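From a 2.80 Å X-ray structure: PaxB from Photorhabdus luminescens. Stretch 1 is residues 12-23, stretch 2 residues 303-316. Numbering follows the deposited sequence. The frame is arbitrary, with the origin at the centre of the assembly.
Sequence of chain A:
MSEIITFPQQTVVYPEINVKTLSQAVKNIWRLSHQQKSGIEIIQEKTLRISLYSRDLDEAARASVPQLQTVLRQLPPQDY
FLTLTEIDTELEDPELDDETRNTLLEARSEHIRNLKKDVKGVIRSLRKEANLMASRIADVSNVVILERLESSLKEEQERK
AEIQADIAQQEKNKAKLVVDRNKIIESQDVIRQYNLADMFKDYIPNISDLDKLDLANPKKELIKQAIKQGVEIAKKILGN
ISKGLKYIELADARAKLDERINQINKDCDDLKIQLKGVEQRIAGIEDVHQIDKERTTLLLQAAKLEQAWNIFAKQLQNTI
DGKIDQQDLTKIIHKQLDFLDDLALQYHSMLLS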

# COMPACT_ATOMS: atom_id res chain seq x y z
N VAL A 12 19.21 -19.02 -27.40
CA VAL A 12 18.07 -18.14 -27.00
C VAL A 12 17.31 -18.75 -25.82
O VAL A 12 17.07 -19.96 -25.79
CB VAL A 12 17.08 -17.92 -28.16
CG1 VAL A 12 15.97 -16.96 -27.75
CG2 VAL A 12 17.80 -17.41 -29.40
N VAL A 13 16.95 -17.91 -24.85
CA VAL A 13 16.18 -18.35 -23.69
C VAL A 13 14.97 -17.43 -23.50
O VAL A 13 15.08 -16.21 -23.62
CB VAL A 13 17.04 -18.38 -22.40
CG1 VAL A 13 17.52 -16.99 -22.00
CG2 VAL A 13 16.28 -19.04 -21.26
N TYR A 14 13.81 -18.03 -23.22
CA TYR A 14 12.59 -17.27 -22.98
C TYR A 14 12.51 -16.83 -21.52
O TYR A 14 12.99 -17.55 -20.64
CB TYR A 14 11.35 -18.11 -23.32
CG TYR A 14 11.28 -18.64 -24.75
CD1 TYR A 14 11.82 -17.93 -25.82
CD2 TYR A 14 10.63 -19.84 -25.02
CE1 TYR A 14 11.74 -18.42 -27.11
CE2 TYR A 14 10.54 -20.33 -26.31
CZ TYR A 14 11.10 -19.62 -27.36
OH TYR A 14 11.01 -20.11 -28.64
N PRO A 15 11.92 -15.65 -21.25
CA PRO A 15 11.76 -15.20 -19.86
C PRO A 15 10.76 -16.04 -19.07
O PRO A 15 9.76 -16.49 -19.63
CB PRO A 15 11.24 -13.76 -20.01
CG PRO A 15 11.51 -13.36 -21.41
CD PRO A 15 11.47 -14.63 -22.22
N GLU A 16 11.03 -16.24 -17.78
CA GLU A 16 10.08 -16.89 -16.89
C GLU A 16 9.12 -15.83 -16.37
O GLU A 16 9.53 -14.90 -15.67
CB GLU A 16 10.80 -17.59 -15.73
CG GLU A 16 9.91 -18.47 -14.85
CD GLU A 16 9.54 -19.80 -15.49
OE1 GLU A 16 8.90 -20.63 -14.80
OE2 GLU A 16 9.87 -20.04 -16.68
N ILE A 17 7.84 -15.96 -16.72
CA ILE A 17 6.83 -14.96 -16.39
C ILE A 17 5.77 -15.56 -15.46
O ILE A 17 5.24 -16.64 -15.73
CB ILE A 17 6.14 -14.40 -17.66
CG1 ILE A 17 7.19 -14.02 -18.71
CG2 ILE A 17 5.26 -13.21 -17.32
CD1 ILE A 17 6.62 -13.44 -19.99
N ASN A 18 5.48 -14.85 -14.38
CA ASN A 18 4.41 -15.22 -13.46
C ASN A 18 3.25 -14.23 -13.62
O ASN A 18 3.30 -13.11 -13.12
CB ASN A 18 4.92 -15.22 -12.01
CG ASN A 18 3.99 -15.93 -11.05
OD1 ASN A 18 2.78 -16.00 -11.27
ND2 ASN A 18 4.54 -16.46 -9.97
N VAL A 19 2.22 -14.65 -14.35
CA VAL A 19 1.05 -13.80 -14.60
C VAL A 19 0.15 -13.62 -13.38
O VAL A 19 -0.67 -12.70 -13.34
CB VAL A 19 0.21 -14.30 -15.80
CG1 VAL A 19 1.00 -14.16 -17.10
CG2 VAL A 19 -0.26 -15.74 -15.60
N LYS A 20 0.29 -14.50 -12.39
CA LYS A 20 -0.42 -14.36 -11.11
C LYS A 20 0.13 -13.16 -10.34
O LYS A 20 -0.64 -12.35 -9.82
CB LYS A 20 -0.31 -15.63 -10.27
CG LYS A 20 -1.26 -15.67 -9.08
CD LYS A 20 -1.03 -16.90 -8.21
CE LYS A 20 -2.06 -16.99 -7.10
NZ LYS A 20 -1.68 -17.97 -6.05
N THR A 21 1.45 -13.06 -10.27
CA THR A 21 2.12 -11.92 -9.66
C THR A 21 1.75 -10.61 -10.38
O THR A 21 1.62 -9.56 -9.74
CB THR A 21 3.65 -12.10 -9.67
OG1 THR A 21 3.99 -13.30 -8.97
CG2 THR A 21 4.35 -10.92 -9.01
N LEU A 22 1.57 -10.70 -11.69
CA LEU A 22 1.16 -9.56 -12.51
C LEU A 22 -0.28 -9.15 -12.18
O LEU A 22 -0.55 -7.99 -11.88
CB LEU A 22 1.28 -9.89 -14.00
CG LEU A 22 1.38 -8.73 -15.00
CD1 LEU A 22 1.72 -9.27 -16.39
CD2 LEU A 22 0.11 -7.90 -15.06
N SER A 23 -1.19 -10.12 -12.22
CA SER A 23 -2.62 -9.86 -12.02
C SER A 23 -2.97 -9.52 -10.57
O SER A 23 -3.86 -8.70 -10.33
CB SER A 23 -3.46 -11.06 -12.49
OG SER A 23 -3.32 -11.25 -13.89
N ALA A 303 6.96 -6.29 -18.70
CA ALA A 303 8.12 -6.09 -19.58
C ALA A 303 8.61 -7.41 -20.17
O ALA A 303 9.10 -7.45 -21.30
CB ALA A 303 9.24 -5.40 -18.82
N LYS A 304 8.48 -8.49 -19.40
CA LYS A 304 8.89 -9.82 -19.86
C LYS A 304 7.96 -10.37 -20.95
O LYS A 304 8.39 -11.16 -21.79
CB LYS A 304 8.97 -10.80 -18.68
CG LYS A 304 10.14 -10.55 -17.75
CD LYS A 304 10.08 -11.44 -16.52
CE LYS A 304 11.19 -11.11 -15.53
NZ LYS A 304 11.20 -12.03 -14.36
N LEU A 305 6.69 -9.96 -20.93
CA LEU A 305 5.75 -10.32 -21.99
C LEU A 305 6.12 -9.63 -23.30
O LEU A 305 6.15 -10.25 -24.35
CB LEU A 305 4.31 -9.96 -21.59
CG LEU A 305 3.68 -10.79 -20.47
CD1 LEU A 305 2.46 -10.09 -19.90
CD2 LEU A 305 3.32 -12.19 -20.96
N GLU A 306 6.40 -8.33 -23.21
CA GLU A 306 6.87 -7.55 -24.36
C GLU A 306 8.16 -8.15 -24.92
O GLU A 306 8.32 -8.29 -26.14
CB GLU A 306 7.12 -6.09 -23.96
CG GLU A 306 7.46 -5.16 -25.11
CD GLU A 306 7.95 -3.80 -24.65
OE1 GLU A 306 7.83 -3.48 -23.45
OE2 GLU A 306 8.47 -3.04 -25.50
N GLN A 307 9.08 -8.50 -24.02
CA GLN A 307 10.36 -9.10 -24.40
C GLN A 307 10.15 -10.45 -25.09
O GLN A 307 10.77 -10.73 -26.11
CB GLN A 307 11.25 -9.27 -23.16
CG GLN A 307 12.67 -9.73 -23.46
CD GLN A 307 13.52 -9.88 -22.21
OE1 GLN A 307 13.22 -9.29 -21.17
NE2 GLN A 307 14.57 -10.68 -22.30
N ALA A 308 9.26 -11.27 -24.53
CA ALA A 308 8.96 -12.59 -25.08
C ALA A 308 8.48 -12.52 -26.53
O ALA A 308 8.94 -13.27 -27.38
CB ALA A 308 7.93 -13.31 -24.22
N TRP A 309 7.55 -11.60 -26.80
CA TRP A 309 6.97 -11.48 -28.15
C TRP A 309 7.99 -10.95 -29.16
O TRP A 309 7.99 -11.39 -30.32
CB TRP A 309 5.71 -10.61 -28.15
CG TRP A 309 4.69 -10.92 -27.07
CD1 TRP A 309 3.88 -10.03 -26.44
CD2 TRP A 309 4.39 -12.21 -26.49
NE1 TRP A 309 3.09 -10.66 -25.52
CE2 TRP A 309 3.39 -12.00 -25.53
CE3 TRP A 309 4.87 -13.51 -26.70
CZ2 TRP A 309 2.85 -13.04 -24.77
CZ3 TRP A 309 4.34 -14.54 -25.95
CH2 TRP A 309 3.34 -14.30 -24.99
N ASN A 310 8.83 -10.02 -28.74
CA ASN A 310 9.91 -9.51 -29.60
C ASN A 310 11.00 -10.56 -29.85
O ASN A 310 11.60 -10.60 -30.92
CB ASN A 310 10.52 -8.23 -29.03
CG ASN A 310 9.69 -6.99 -29.32
OD1 ASN A 310 9.03 -6.90 -30.35
ND2 ASN A 310 9.72 -6.03 -28.41
N ILE A 311 11.24 -11.41 -28.85
CA ILE A 311 12.13 -12.57 -29.01
C ILE A 311 11.50 -13.57 -29.98
O ILE A 311 12.16 -14.04 -30.91
CB ILE A 311 12.43 -13.25 -27.65
CG1 ILE A 311 13.44 -12.42 -26.86
CG2 ILE A 311 12.96 -14.67 -27.85
CD1 ILE A 311 13.58 -12.82 -25.41
N PHE A 312 10.23 -13.88 -29.76
CA PHE A 312 9.47 -14.78 -30.63
C PHE A 312 9.48 -14.32 -32.09
O PHE A 312 9.62 -15.14 -33.00
CB PHE A 312 8.01 -14.88 -30.16
CG PHE A 312 7.78 -15.87 -29.04
CD1 PHE A 312 8.77 -16.17 -28.11
CD2 PHE A 312 6.54 -16.49 -28.91
CE1 PHE A 312 8.53 -17.07 -27.09
CE2 PHE A 312 6.30 -17.40 -27.89
CZ PHE A 312 7.30 -17.69 -26.98
N ALA A 313 9.33 -13.02 -32.30
CA ALA A 313 9.29 -12.44 -33.64
C ALA A 313 10.64 -12.57 -34.36
O ALA A 313 10.70 -13.06 -35.49
CB ALA A 313 8.88 -10.98 -33.57
N LYS A 314 11.71 -12.14 -33.69
CA LYS A 314 13.05 -12.17 -34.27
C LYS A 314 13.58 -13.60 -34.45
O LYS A 314 14.42 -13.85 -35.31
CB LYS A 314 14.02 -11.35 -33.42
CG LYS A 314 15.40 -11.16 -34.02
CD LYS A 314 16.01 -9.83 -33.62
CE LYS A 314 17.52 -9.81 -33.78
NZ LYS A 314 18.22 -10.41 -32.61
N GLN A 315 13.07 -14.53 -33.64
CA GLN A 315 13.44 -15.94 -33.76
C GLN A 315 12.89 -16.54 -35.05
O GLN A 315 13.59 -17.28 -35.75
CB GLN A 315 12.91 -16.73 -32.55
CG GLN A 315 13.51 -18.11 -32.38
CD GLN A 315 13.11 -18.77 -31.08
OE1 GLN A 315 12.03 -18.49 -30.54
NE2 GLN A 315 13.96 -19.65 -30.56
N LEU A 316 11.64 -16.21 -35.37
CA LEU A 316 11.02 -16.64 -36.62
C LEU A 316 11.55 -15.85 -37.82
O LEU A 316 11.57 -16.36 -38.94
CB LEU A 316 9.49 -16.48 -36.55
CG LEU A 316 8.78 -17.30 -35.47
CD1 LEU A 316 7.33 -16.88 -35.35
CD2 LEU A 316 8.87 -18.79 -35.76

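Residues 303-316 are helical throughout, part of a longer helix. Each backbone amide from Q307 to L316 bonds to the carbonyl four residues back. Stretch 1 is extended from V13 to N18 and turns helical at V19. N18 caps this helix: its OD1 accepts weak bonds from K20 N at 3.1 Å and T21 N at 3.4 Å. The extended segment runs obliquely along the helix in broadly the opposite direction, so V12 lies near Q315 and I17 near K304 and L305. The backbones come close at P15, whose CA is 6.1 Å from K304 CA, and at Y14, whose CA is 6.3 Å from A308 CA. No backbone hydrogen bond links the two stretches. The contact is made mainly through side chains and buries 620 Å², both sides summed.

Y14 leaves its CA sideways, but its ring reaches the helix. F312 directs its edge toward the face of this ring. The centroids are 4.8 Å apart and the planes meet at 55°. The closest atoms are Y14 CE1 and F312 CE1, at 3.5 Å. Beyond the ring, Y14 OH donates to Q315 OE1 at 2.7 Å, the one hydrogen bond across the contact. I311 CG2 lies at the edge of the Y14 ring, 4.0 Å from Y14 CD1. I311 CG2 is also 3.8 Å from V12 CG1, so I311 touches both residues.

P15 packs against the helix. Its CD is 4.2 Å from I311 CD1, and its CB is 4.0 Å from K304 CB. I17 also points toward the helix. Its CD1 sits 3.4 Å from K304 O and 3.7 Å from L305 CD2. K304 O already accepts from A308 N, so the methyl packs against a carbonyl engaged within the helix. L305 CD1 lies 3.7 Å from L22 CD1, extending the apolar contact into the helix that begins at V19. V13, E16 and N18 point away.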